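Local coordinates for conserved hypothetical protein yffB (Pseudomonas aeruginosa, PDB 1RW1), which is of unconfirmed function but, as a thioredoxin-fold member of the ArsC family, probably acts as a glutathione-dependent thiol reductase, at residues I37-E40 against H41-W45; H49-Q52 against T53-R57; R63-D66 against E67-A71; K77-E80 against L81-A84; V93-G97 against G98-V102. All coordinates share one frame; numbering follows the deposited sequence.

Interaction 1. Residues I37-E40 against H41-W45; sequences IDRE and HLRRW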
# COMPACT_ATOMS: atom_id res chain seq x y z
N ILE A 37 10.57 -2.19 -2.56
CA ILE A 37 9.76 -3.05 -1.68
C ILE A 37 10.20 -4.49 -1.96
O ILE A 37 10.83 -4.76 -2.98
CB ILE A 37 8.26 -2.86 -1.97
CG1 ILE A 37 7.36 -3.40 -0.84
CG2 ILE A 37 7.88 -3.53 -3.30
CD1 ILE A 37 7.66 -2.90 0.57
N ASP A 38 9.85 -5.40 -1.06
CA ASP A 38 10.23 -6.79 -1.22
C ASP A 38 9.03 -7.72 -1.08
O ASP A 38 7.93 -7.33 -0.66
CB ASP A 38 11.35 -7.16 -0.24
CG ASP A 38 10.87 -7.19 1.19
OD1 ASP A 38 9.70 -6.96 1.49
OD2 ASP A 38 11.59 -7.60 2.10
N ARG A 39 9.25 -8.99 -1.40
CA ARG A 39 8.19 -9.97 -1.39
C ARG A 39 7.69 -10.24 0.01
O ARG A 39 6.53 -10.59 0.19
CB ARG A 39 8.63 -11.28 -1.97
CG ARG A 39 8.69 -11.35 -3.39
CD ARG A 39 8.83 -12.79 -3.84
NE ARG A 39 9.14 -12.84 -5.25
CZ ARG A 39 10.36 -12.80 -5.72
NH1 ARG A 39 11.41 -12.75 -4.91
NH2 ARG A 39 10.53 -12.79 -7.03
N GLU A 40 8.56 -10.14 1.02
CA GLU A 40 8.14 -10.44 2.36
C GLU A 40 7.00 -9.52 2.79
O GLU A 40 5.99 -9.97 3.36
CB GLU A 40 9.34 -10.40 3.31
CG GLU A 40 9.02 -10.89 4.71
CD GLU A 40 8.41 -9.84 5.60
OE1 GLU A 40 8.52 -8.65 5.31
OE2 GLU A 40 7.80 -10.21 6.62
N HIS A 41 7.11 -8.23 2.50
CA HIS A 41 6.04 -7.29 2.80
C HIS A 41 4.79 -7.63 2.03
O HIS A 41 3.69 -7.67 2.57
CB HIS A 41 6.48 -5.87 2.42
CG HIS A 41 7.23 -5.20 3.48
ND1 HIS A 41 8.60 -5.27 3.61
CD2 HIS A 41 6.78 -4.43 4.49
CE1 HIS A 41 8.94 -4.50 4.64
NE2 HIS A 41 7.85 -4.02 5.22
N LEU A 42 4.93 -7.81 0.72
CA LEU A 42 3.78 -8.05 -0.12
C LEU A 42 3.02 -9.30 0.27
O LEU A 42 1.78 -9.32 0.26
CB LEU A 42 4.17 -8.11 -1.59
CG LEU A 42 4.76 -6.81 -2.14
CD1 LEU A 42 5.39 -7.05 -3.48
CD2 LEU A 42 3.69 -5.73 -2.24
N ARG A 43 3.73 -10.36 0.63
CA ARG A 43 3.07 -11.59 1.08
C ARG A 43 2.27 -11.36 2.34
O ARG A 43 1.16 -11.89 2.47
CB ARG A 43 4.11 -12.67 1.34
CG ARG A 43 4.68 -13.27 0.10
CD ARG A 43 5.90 -14.13 0.36
NE ARG A 43 6.23 -14.85 -0.87
CZ ARG A 43 7.45 -15.28 -1.19
NH1 ARG A 43 8.47 -15.05 -0.38
NH2 ARG A 43 7.64 -15.93 -2.33
N ARG A 44 2.82 -10.62 3.30
CA ARG A 44 2.11 -10.35 4.53
C ARG A 44 0.86 -9.51 4.29
O ARG A 44 -0.21 -9.78 4.84
CB ARG A 44 3.04 -9.63 5.51
CG ARG A 44 3.83 -10.49 6.42
CD ARG A 44 4.38 -9.69 7.56
NE ARG A 44 5.39 -8.74 7.12
CZ ARG A 44 5.23 -7.42 7.11
NH1 ARG A 44 4.10 -6.86 7.52
NH2 ARG A 44 6.21 -6.66 6.67
N TRP A 45 0.98 -8.46 3.47
CA TRP A 45 -0.16 -7.60 3.23
C TRP A 45 -1.26 -8.36 2.50
O TRP A 45 -2.45 -8.23 2.83
CB TRP A 45 0.28 -6.39 2.41
CG TRP A 45 1.29 -5.51 3.08
CD1 TRP A 45 1.61 -5.46 4.40
CD2 TRP A 45 2.12 -4.56 2.42
NE1 TRP A 45 2.59 -4.51 4.61
CE2 TRP A 45 2.91 -3.93 3.40
CE3 TRP A 45 2.24 -4.14 1.09
CZ2 TRP A 45 3.83 -2.93 3.08
CZ3 TRP A 45 3.14 -3.15 0.78
CH2 TRP A 45 3.92 -2.55 1.77

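Interaction 2. Residues H49-Q52 against T53-R57; sequences HGWQ and TVLNR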
# COMPACT_ATOMS: atom_id res chain seq x y z
N HIS A 49 -5.19 -8.98 3.71
CA HIS A 49 -6.18 -8.14 3.04
C HIS A 49 -6.68 -8.66 1.71
O HIS A 49 -7.74 -8.24 1.25
CB HIS A 49 -5.61 -6.74 2.77
CG HIS A 49 -5.36 -5.96 4.01
ND1 HIS A 49 -6.37 -5.32 4.70
CD2 HIS A 49 -4.21 -5.70 4.65
CE1 HIS A 49 -5.84 -4.72 5.74
NE2 HIS A 49 -4.53 -4.92 5.73
N GLY A 50 -5.94 -9.57 1.09
CA GLY A 50 -6.29 -10.09 -0.22
C GLY A 50 -5.58 -9.31 -1.31
O GLY A 50 -5.47 -8.08 -1.26
N TRP A 51 -5.10 -10.02 -2.32
CA TRP A 51 -4.35 -9.37 -3.38
C TRP A 51 -5.21 -8.35 -4.12
O TRP A 51 -4.66 -7.38 -4.63
CB TRP A 51 -3.72 -10.37 -4.36
CG TRP A 51 -4.69 -11.18 -5.19
CD1 TRP A 51 -5.13 -12.44 -4.92
CD2 TRP A 51 -5.29 -10.80 -6.43
NE1 TRP A 51 -5.98 -12.87 -5.91
CE2 TRP A 51 -6.10 -11.88 -6.85
CE3 TRP A 51 -5.23 -9.67 -7.24
CZ2 TRP A 51 -6.84 -11.85 -8.02
CZ3 TRP A 51 -5.97 -9.64 -8.41
CH2 TRP A 51 -6.76 -10.72 -8.79
N GLN A 52 -6.53 -8.53 -4.20
CA GLN A 52 -7.34 -7.52 -4.89
C GLN A 52 -7.42 -6.22 -4.12
O GLN A 52 -7.66 -5.17 -4.69
CB GLN A 52 -8.73 -8.05 -5.19
CG GLN A 52 -8.73 -9.11 -6.28
CD GLN A 52 -10.07 -9.80 -6.50
OE1 GLN A 52 -11.00 -9.63 -5.71
NE2 GLN A 52 -10.16 -10.57 -7.57
N THR A 53 -7.23 -6.29 -2.81
CA THR A 53 -7.22 -5.12 -1.96
C THR A 53 -5.86 -4.41 -2.04
O THR A 53 -5.80 -3.20 -2.10
CB THR A 53 -7.53 -5.56 -0.55
OG1 THR A 53 -8.79 -6.25 -0.54
CG2 THR A 53 -7.62 -4.38 0.41
N VAL A 54 -4.78 -5.17 -2.07
CA VAL A 54 -3.44 -4.60 -2.06
C VAL A 54 -3.04 -4.10 -3.46
O VAL A 54 -2.33 -3.10 -3.57
CB VAL A 54 -2.43 -5.63 -1.51
CG1 VAL A 54 -1.02 -5.08 -1.47
CG2 VAL A 54 -2.84 -6.09 -0.14
N LEU A 55 -3.45 -4.79 -4.50
CA LEU A 55 -3.13 -4.40 -5.87
C LEU A 55 -4.10 -3.33 -6.36
O LEU A 55 -5.33 -3.51 -6.30
CB LEU A 55 -3.23 -5.62 -6.79
CG LEU A 55 -2.96 -5.46 -8.28
CD1 LEU A 55 -1.53 -5.09 -8.53
CD2 LEU A 55 -3.33 -6.72 -9.04
N ASN A 56 -3.57 -2.23 -6.85
CA ASN A 56 -4.36 -1.15 -7.40
C ASN A 56 -4.74 -1.43 -8.85
O ASN A 56 -4.19 -0.83 -9.77
CB ASN A 56 -3.61 0.15 -7.27
CG ASN A 56 -4.46 1.34 -7.66
OD1 ASN A 56 -5.68 1.20 -7.90
ND2 ASN A 56 -3.84 2.49 -7.76
N ARG A 57 -5.70 -2.32 -9.06
CA ARG A 57 -6.11 -2.68 -10.41
C ARG A 57 -6.76 -1.51 -11.15
O ARG A 57 -6.76 -1.50 -12.37
CB ARG A 57 -7.08 -3.86 -10.38
CG ARG A 57 -6.41 -5.17 -10.03
CD ARG A 57 -7.33 -6.38 -10.23
NE ARG A 57 -8.44 -6.33 -9.29
CZ ARG A 57 -9.50 -7.14 -9.32
NH1 ARG A 57 -9.58 -8.10 -10.23
NH2 ARG A 57 -10.46 -6.99 -8.43
O HOH W 1 -8.33 -4.48 -7.16

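Interaction 3. Residues R63-D66 against E67-A71; sequences RKLD and EAQKA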
# COMPACT_ATOMS: atom_id res chain seq x y z
N ARG A 63 -3.44 -0.66 -15.57
CA ARG A 63 -4.19 -0.57 -16.83
C ARG A 63 -3.28 -0.83 -18.01
O ARG A 63 -3.71 -1.42 -19.00
CB ARG A 63 -4.91 0.80 -17.02
CG ARG A 63 -6.20 1.00 -16.18
CD ARG A 63 -6.88 2.43 -16.24
NE ARG A 63 -6.81 3.10 -14.94
CZ ARG A 63 -6.48 4.38 -14.75
NH1 ARG A 63 -6.20 5.14 -15.81
NH2 ARG A 63 -6.46 4.90 -13.53
N LYS A 64 -2.04 -0.38 -17.89
CA LYS A 64 -1.08 -0.43 -19.00
C LYS A 64 -0.45 -1.81 -19.21
O LYS A 64 0.22 -2.01 -20.20
CB LYS A 64 0.05 0.60 -18.77
CG LYS A 64 -0.31 2.05 -19.08
CD LYS A 64 0.91 2.98 -19.00
CE LYS A 64 0.52 4.43 -19.31
NZ LYS A 64 0.93 5.38 -18.24
N LEU A 65 -0.61 -2.76 -18.30
CA LEU A 65 0.01 -4.07 -18.47
C LEU A 65 -0.47 -4.78 -19.73
O LEU A 65 -1.55 -4.48 -20.24
CB LEU A 65 -0.29 -4.96 -17.28
CG LEU A 65 0.35 -4.55 -15.95
CD1 LEU A 65 -0.18 -5.39 -14.83
CD2 LEU A 65 1.87 -4.59 -15.98
N ASP A 66 0.34 -5.72 -20.22
CA ASP A 66 -0.03 -6.55 -21.35
C ASP A 66 -1.05 -7.60 -20.94
O ASP A 66 -1.23 -7.90 -19.76
CB ASP A 66 1.19 -7.28 -21.92
CG ASP A 66 2.30 -6.35 -22.35
OD1 ASP A 66 2.05 -5.13 -22.46
OD2 ASP A 66 3.45 -6.76 -22.60
N GLU A 67 -1.65 -8.22 -21.95
CA GLU A 67 -2.72 -9.17 -21.74
C GLU A 67 -2.30 -10.34 -20.86
O GLU A 67 -3.02 -10.72 -19.92
CB GLU A 67 -3.25 -9.68 -23.08
CG GLU A 67 -4.76 -9.68 -23.19
CD GLU A 67 -5.26 -10.04 -24.58
OE1 GLU A 67 -5.65 -11.21 -24.79
OE2 GLU A 67 -5.26 -9.15 -25.45
N ALA A 68 -1.16 -10.92 -21.18
CA ALA A 68 -0.68 -12.08 -20.47
C ALA A 68 -0.45 -11.75 -19.01
O ALA A 68 -0.62 -12.60 -18.15
CB ALA A 68 0.61 -12.60 -21.09
N GLN A 69 -0.08 -10.50 -18.72
CA GLN A 69 0.26 -10.10 -17.36
C GLN A 69 -0.98 -9.95 -16.49
O GLN A 69 -0.88 -10.08 -15.28
CB GLN A 69 1.04 -8.79 -17.37
CG GLN A 69 2.44 -8.86 -17.98
CD GLN A 69 3.08 -7.51 -18.00
OE1 GLN A 69 2.64 -6.62 -18.74
NE2 GLN A 69 4.08 -7.31 -17.14
N LYS A 70 -2.12 -9.69 -17.10
CA LYS A 70 -3.36 -9.50 -16.36
C LYS A 70 -4.16 -10.79 -16.22
O LYS A 70 -5.14 -10.82 -15.51
CB LYS A 70 -4.24 -8.46 -17.05
CG LYS A 70 -3.61 -7.12 -17.29
CD LYS A 70 -4.62 -6.17 -17.95
CE LYS A 70 -4.08 -4.79 -18.08
NZ LYS A 70 -5.09 -3.89 -18.66
N ALA A 71 -3.76 -11.84 -16.92
CA ALA A 71 -4.55 -13.07 -16.99
C ALA A 71 -4.49 -13.96 -15.74
O ALA A 71 -3.42 -14.15 -15.16
CB ALA A 71 -4.12 -13.87 -18.21

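Interaction 4. Residues K77-E80 against L81-A84; sequences KAIE and LMLA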
# COMPACT_ATOMS: atom_id res chain seq x y z
N LYS A 77 0.81 -14.42 -8.40
CA LYS A 77 1.04 -13.62 -9.59
C LYS A 77 0.95 -12.12 -9.30
O LYS A 77 1.74 -11.33 -9.83
CB LYS A 77 0.05 -14.01 -10.69
CG LYS A 77 0.24 -15.41 -11.24
CD LYS A 77 -0.83 -15.74 -12.27
CE LYS A 77 -0.64 -17.13 -12.87
NZ LYS A 77 -1.76 -17.48 -13.80
N ALA A 78 -0.00 -11.73 -8.48
CA ALA A 78 -0.15 -10.33 -8.11
C ALA A 78 1.09 -9.82 -7.39
O ALA A 78 1.54 -8.69 -7.61
CB ALA A 78 -1.40 -10.15 -7.23
N ILE A 79 1.64 -10.64 -6.50
CA ILE A 79 2.83 -10.25 -5.78
C ILE A 79 3.99 -10.00 -6.75
O ILE A 79 4.73 -9.02 -6.60
CB ILE A 79 3.17 -11.31 -4.70
CG1 ILE A 79 2.16 -11.22 -3.55
CG2 ILE A 79 4.60 -11.14 -4.21
CD1 ILE A 79 2.26 -12.36 -2.57
N GLU A 80 4.16 -10.86 -7.75
CA GLU A 80 5.24 -10.62 -8.70
C GLU A 80 5.07 -9.31 -9.45
O GLU A 80 6.05 -8.62 -9.71
CB GLU A 80 5.40 -11.78 -9.69
CG GLU A 80 5.83 -13.09 -9.01
CD GLU A 80 7.07 -12.93 -8.15
OE1 GLU A 80 8.14 -12.58 -8.69
OE2 GLU A 80 6.98 -13.10 -6.93
N LEU A 81 3.85 -8.97 -9.81
CA LEU A 81 3.60 -7.70 -10.52
C LEU A 81 3.98 -6.51 -9.64
O LEU A 81 4.64 -5.57 -10.09
CB LEU A 81 2.14 -7.59 -10.92
CG LEU A 81 1.63 -8.56 -11.98
CD1 LEU A 81 0.13 -8.35 -12.20
CD2 LEU A 81 2.38 -8.43 -13.28
N MSE A 82 3.53 -6.53 -8.39
CA MSE A 82 3.81 -5.43 -7.47
C MSE A 82 5.27 -5.31 -7.08
O MSE A 82 5.77 -4.20 -6.84
CB MSE A 82 2.95 -5.57 -6.22
CG MSE A 82 1.48 -5.37 -6.51
SE MSE A 82 0.33 -5.38 -4.90
CE MSE A 82 0.33 -7.32 -4.58
N LEU A 83 5.96 -6.44 -7.02
CA LEU A 83 7.36 -6.47 -6.65
C LEU A 83 8.17 -5.69 -7.68
O LEU A 83 9.05 -4.90 -7.32
CB LEU A 83 7.84 -7.92 -6.58
CG LEU A 83 9.30 -8.13 -6.22
CD1 LEU A 83 9.63 -7.56 -4.86
CD2 LEU A 83 9.62 -9.57 -6.31
N ALA A 84 7.91 -5.93 -8.96
CA ALA A 84 8.68 -5.26 -10.00
C ALA A 84 8.25 -3.81 -10.18
O ALA A 84 9.07 -2.98 -10.57
CB ALA A 84 8.54 -5.98 -11.31

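Interaction 5. Residues V93-G97 against G98-V102; sequences VLELG and GRTLV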
# COMPACT_ATOMS: atom_id res chain seq x y z
N VAL A 93 -0.12 2.01 2.68
CA VAL A 93 -0.23 0.92 3.65
C VAL A 93 0.30 1.46 4.95
O VAL A 93 1.36 2.11 4.97
CB VAL A 93 0.50 -0.36 3.21
CG1 VAL A 93 0.38 -1.43 4.28
CG2 VAL A 93 -0.04 -0.86 1.89
N LEU A 94 -0.41 1.23 6.05
CA LEU A 94 0.01 1.70 7.36
C LEU A 94 0.11 0.50 8.28
O LEU A 94 -0.90 -0.18 8.53
CB LEU A 94 -0.98 2.71 7.92
CG LEU A 94 -0.72 3.19 9.36
CD1 LEU A 94 0.63 3.89 9.51
CD2 LEU A 94 -1.84 4.13 9.79
N GLU A 95 1.32 0.23 8.77
CA GLU A 95 1.59 -0.86 9.70
C GLU A 95 1.44 -0.36 11.12
O GLU A 95 2.09 0.60 11.53
CB GLU A 95 2.95 -1.47 9.40
CG GLU A 95 2.89 -2.29 8.12
CD GLU A 95 4.18 -2.98 7.81
OE1 GLU A 95 5.23 -2.58 8.36
OE2 GLU A 95 4.13 -3.94 7.03
N LEU A 96 0.56 -1.01 11.86
CA LEU A 96 0.17 -0.62 13.20
C LEU A 96 0.76 -1.51 14.29
O LEU A 96 0.59 -1.27 15.47
CB LEU A 96 -1.36 -0.67 13.33
CG LEU A 96 -2.12 0.29 12.42
CD1 LEU A 96 -3.58 -0.09 12.36
CD2 LEU A 96 -1.93 1.72 12.87
N GLY A 97 1.45 -2.57 13.88
CA GLY A 97 1.97 -3.53 14.83
C GLY A 97 1.43 -4.91 14.52
O GLY A 97 2.06 -5.70 13.83
N GLY A 98 0.24 -5.21 15.01
CA GLY A 98 -0.36 -6.51 14.73
C GLY A 98 -1.13 -6.57 13.42
O GLY A 98 -1.56 -7.65 13.01
N ARG A 99 -1.30 -5.43 12.76
CA ARG A 99 -2.14 -5.37 11.58
C ARG A 99 -1.86 -4.13 10.77
O ARG A 99 -1.07 -3.28 11.18
CB ARG A 99 -3.61 -5.43 11.99
CG ARG A 99 -4.07 -4.28 12.85
CD ARG A 99 -5.57 -4.35 13.17
NE ARG A 99 -6.06 -3.16 13.87
CZ ARG A 99 -6.79 -2.20 13.31
NH1 ARG A 99 -7.13 -2.26 12.02
NH2 ARG A 99 -7.18 -1.17 14.05
N THR A 100 -2.50 -4.06 9.61
CA THR A 100 -2.26 -2.97 8.69
C THR A 100 -3.56 -2.39 8.16
O THR A 100 -4.60 -3.08 8.12
CB THR A 100 -1.37 -3.38 7.49
OG1 THR A 100 -2.03 -4.38 6.72
CG2 THR A 100 -0.10 -4.02 7.96
N LEU A 101 -3.50 -1.13 7.75
CA LEU A 101 -4.57 -0.49 7.01
C LEU A 101 -4.10 -0.23 5.59
O LEU A 101 -3.00 0.25 5.37
CB LEU A 101 -4.98 0.82 7.66
CG LEU A 101 -5.58 0.71 9.06
CD1 LEU A 101 -5.83 2.07 9.67
CD2 LEU A 101 -6.88 -0.09 9.02
N VAL A 102 -4.96 -0.52 4.62
CA VAL A 102 -4.69 -0.28 3.21
C VAL A 102 -5.67 0.77 2.71
O VAL A 102 -6.87 0.63 2.88
CB VAL A 102 -4.82 -1.57 2.39
CG1 VAL A 102 -4.55 -1.30 0.90
CG2 VAL A 102 -3.88 -2.64 2.90

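Interaction 1. Residues I37-E40 against H41-W45
Asp38 and His41 touch through a single oxygen: OD1 of Asp38 takes the ring ND1-H of His41 at 2.9 Å and the backbone N-H of the same residue, His41 N, at 3.1 Å. The two donors come from opposite faces of the carboxylate. The ring nitrogen sits above that plane, while the oxygen lies squarely in the plane of the imidazole. CG of Asp38 is tucked between its own backbone N and carbonyl carbon (chi1 69°), which brings OD1 to the N-H groups of His41. On one face of the imidazole lies Glu40 OE1; Ile37 CD1 approaches obliquely, 4.1 Å from the centroid of the His41 ring, in an off-centre CH-pi contact, and also reaches Trp45 CH2 at 3.9 Å. All this is an N-cap: Asp38 precedes helix 39-49 and its side chain caps a backbone N-H of the first turn. Glu40, in the same first turn, reaches one turn forward to Arg44 in an i to i+4 salt bridge, in which Arg44 NE gives a 2.9 Å bond to Glu40 OE2, the oxygen staying near the guanidinium plane; a weaker bond runs from Arg44 NH2 to Glu40 OE1. Arg39 lays its CD over one face of the Arg43 guanidinium, 3.7 Å from NH2, while its own NE pairs with Glu80. Further out, Tyr5 OH holds His41 NE2, and Glu95 takes both Arg44 NH1 and Trp45 NE1.

Interaction 2. Residues H49-Q52 against T53-R57
Gln52 and Arg57 meet as stacked flat groups, the amide of one lying 13° from parallel with the guanidinium of the other. Gln52 CG is over one face of the guanidinium and CD is 3.4 Å from Arg57 NH2, so this is a layered contact without a direct hydrogen bond between the two. At the guanidinium edge, in its plane, a water takes the Arg57 NE-H at 2.8 Å and donates to Gln52 O at 2.7 Å, tying the arginine to the backbone of the residue it stacks on. Arg57 is bent at chi3, which brings the guanidinium over Gln52. The indole of Trp51 is turned steeply to the guanidinium, with planes 72° apart. Gln52 CG also lies over one face of that ring, and Leu55 CD2 touches its edge, 3.9 Å from CE3. Trp51 and Leu55 run side by side in the same direction, and beyond them Ala78 and Met82 of helix 75-84 continue the packing. On the backbone side, Gly50 O accepts from both Thr53 N and Val54 N, and Leu55 N closes the next turn on Trp51 O. Thr53 OG1 donates to His49 O at 2.9 Å, from above the carbonyl plane, fixing the hydroxyl against the preceding helix end. Gly50 has a positive phi (94°): this is a tight helix-to-helix junction at a glycine that ends helix 39-49 and is the N-cap of helix 51-54, a single short turn.

Interaction 3. Residues R63-D66 against E67-A71
Gln69 N and Lys70 N both send weak backbone bonds to Asp66 O, while the sounder Lys70 N to Glu67 O bond lies within the turn. Leu65 and Asp66, both with psi near 160°, form the extended link that leads into this weakly bonded helical turn at about 67-70. The side chain of Gln69 reinforces the start: OE1 accepts the backbone N-H of Asp66 at 2.9 Å, with the donor in the amide plane on a lone pair and a nearly straight N-H...O angle of 161°. A side chain thus reaches back three residues to a backbone N-H at the start of a short helical turn. Gln69 crosses Leu65 at about a right angle, its OE1 3.5 Å from Leu65 CD2. Lys70 extends along the other flank, every torsion beyond CG near 180°, and NZ reaches Arg63 O at 2.8 Å, meeting it from above the carbonyl plane; on the way CE passes 3.9 Å from Leu65 CB. The ammonium thus bridges the end of helix 60-63 to the new turn on the surface of the protein. Leu65 also packs on Gln85 and Met88.

Interaction 4. Residues K77-E80 against L81-A84
Leu83 N binds Ile79 O at 2.9 Å, the shortest polar bond here. The neighbouring turns are held in the same i+4 pattern: Met82 N on Ala78 O at 3.0 Å, Leu81 N on Lys77 O at 3.2 Å, and a weak Ala84 N to Glu80 O bond near the helix end. Over this backbone, selenomethionine Met82 turns at chi3 (-76°), which curls its CE back along the helix to lie 3.5 Å from Ala78 O and 4.2 Å from Ala78 CB. Ile79 CG1 touches the same methyl more loosely, at 4.4 Å. Helix 75-84 is amphipathic. Ala78, Ile79 and Met82 form its buried side, where Ile79 packs on Arg43 and Cys46 of helix 39-49, and Met82 reaches Val54 of helix 51-54 and Ile89. Leu81 points to another flank, with CG 3.5 Å from Lys77 O and its methyls toward Leu65 and Met88. Glu80 and Leu83 run side by side, OE1 of Glu80 coming within 4.1 Å of Leu83 CD2, a loose contact between a carboxylate oxygen and a methyl. The Glu80 carboxylate has its stronger partner outside this helix, in Arg39. Toward the N-terminal end, Lys77 N is held by Asp74 OD1 and its NZ by Asp72 O.

Interaction 5. Residues V93-G97 against G98-V102
A beta hairpin brings Leu96 back over Arg99 and Leu101, with strands 93-95 and 100-102 running antiparallel (169°). Leu94 and Leu101 are the hydrogen-bonded pair, each backbone N to the other's O at 2.9 Å, and Leu96 N continues the series with a bond to Arg99 O. Gly97 and Gly98 make the turn, and Gly97 takes a positive phi (122°). On the face of Leu94 and Leu101, Leu96 CD1 sits over the centre of the Arg99 guanidinium, 4.0 Å from CZ, and 3.9 Å from Leu101 CG. Arg99 reaches that place from a CG wedged between its own N and carbonyl carbon (chi1 62°), after which the chain runs out extended. Tyr109 and Ala112 of helix 106-113 pack against this face. The hairpin supplies the antiparallel end of the mixed sheet of the thioredoxin fold, strand 93-95 lying between 2-6 and the outermost 100-102. On the other face, Glu95 and Thr100 lie side by side, with CG 3.5 Å from CG2. Val93 CG1 meets Thr100 CB at 4.1 Å. The polar ends of Glu95 and Thr100 turn to helix 39-49, Thr100 OG1 bonding Glu48 and His49; Glu95, in the conformer given, also binds Tyr5 OH.

In the fold
Along the chain the five contacts come in series, none nesting in or crossing another. Each is local; interactions 2, 3 and 5 close turns, while 1 and 4 lie along helices. Interaction 1 starts helix 39-49, and interaction 2 follows where that helix passes to 51-54, the two touching through Trp45 and Val54. Interaction 3 comes after helix 60-63, its centre about 20 Å from the centre of the chain, and reaches interaction 4 through Leu65 and Leu81. Interaction 4, on helix 75-84, packs against both interactions 1 and 2, gathering the helical part of the fold. Interaction 5 closes the hairpin at the sheet edge and is tied to interaction 1 by Glu95 and to interaction 2 by the His49-Thr100 bond.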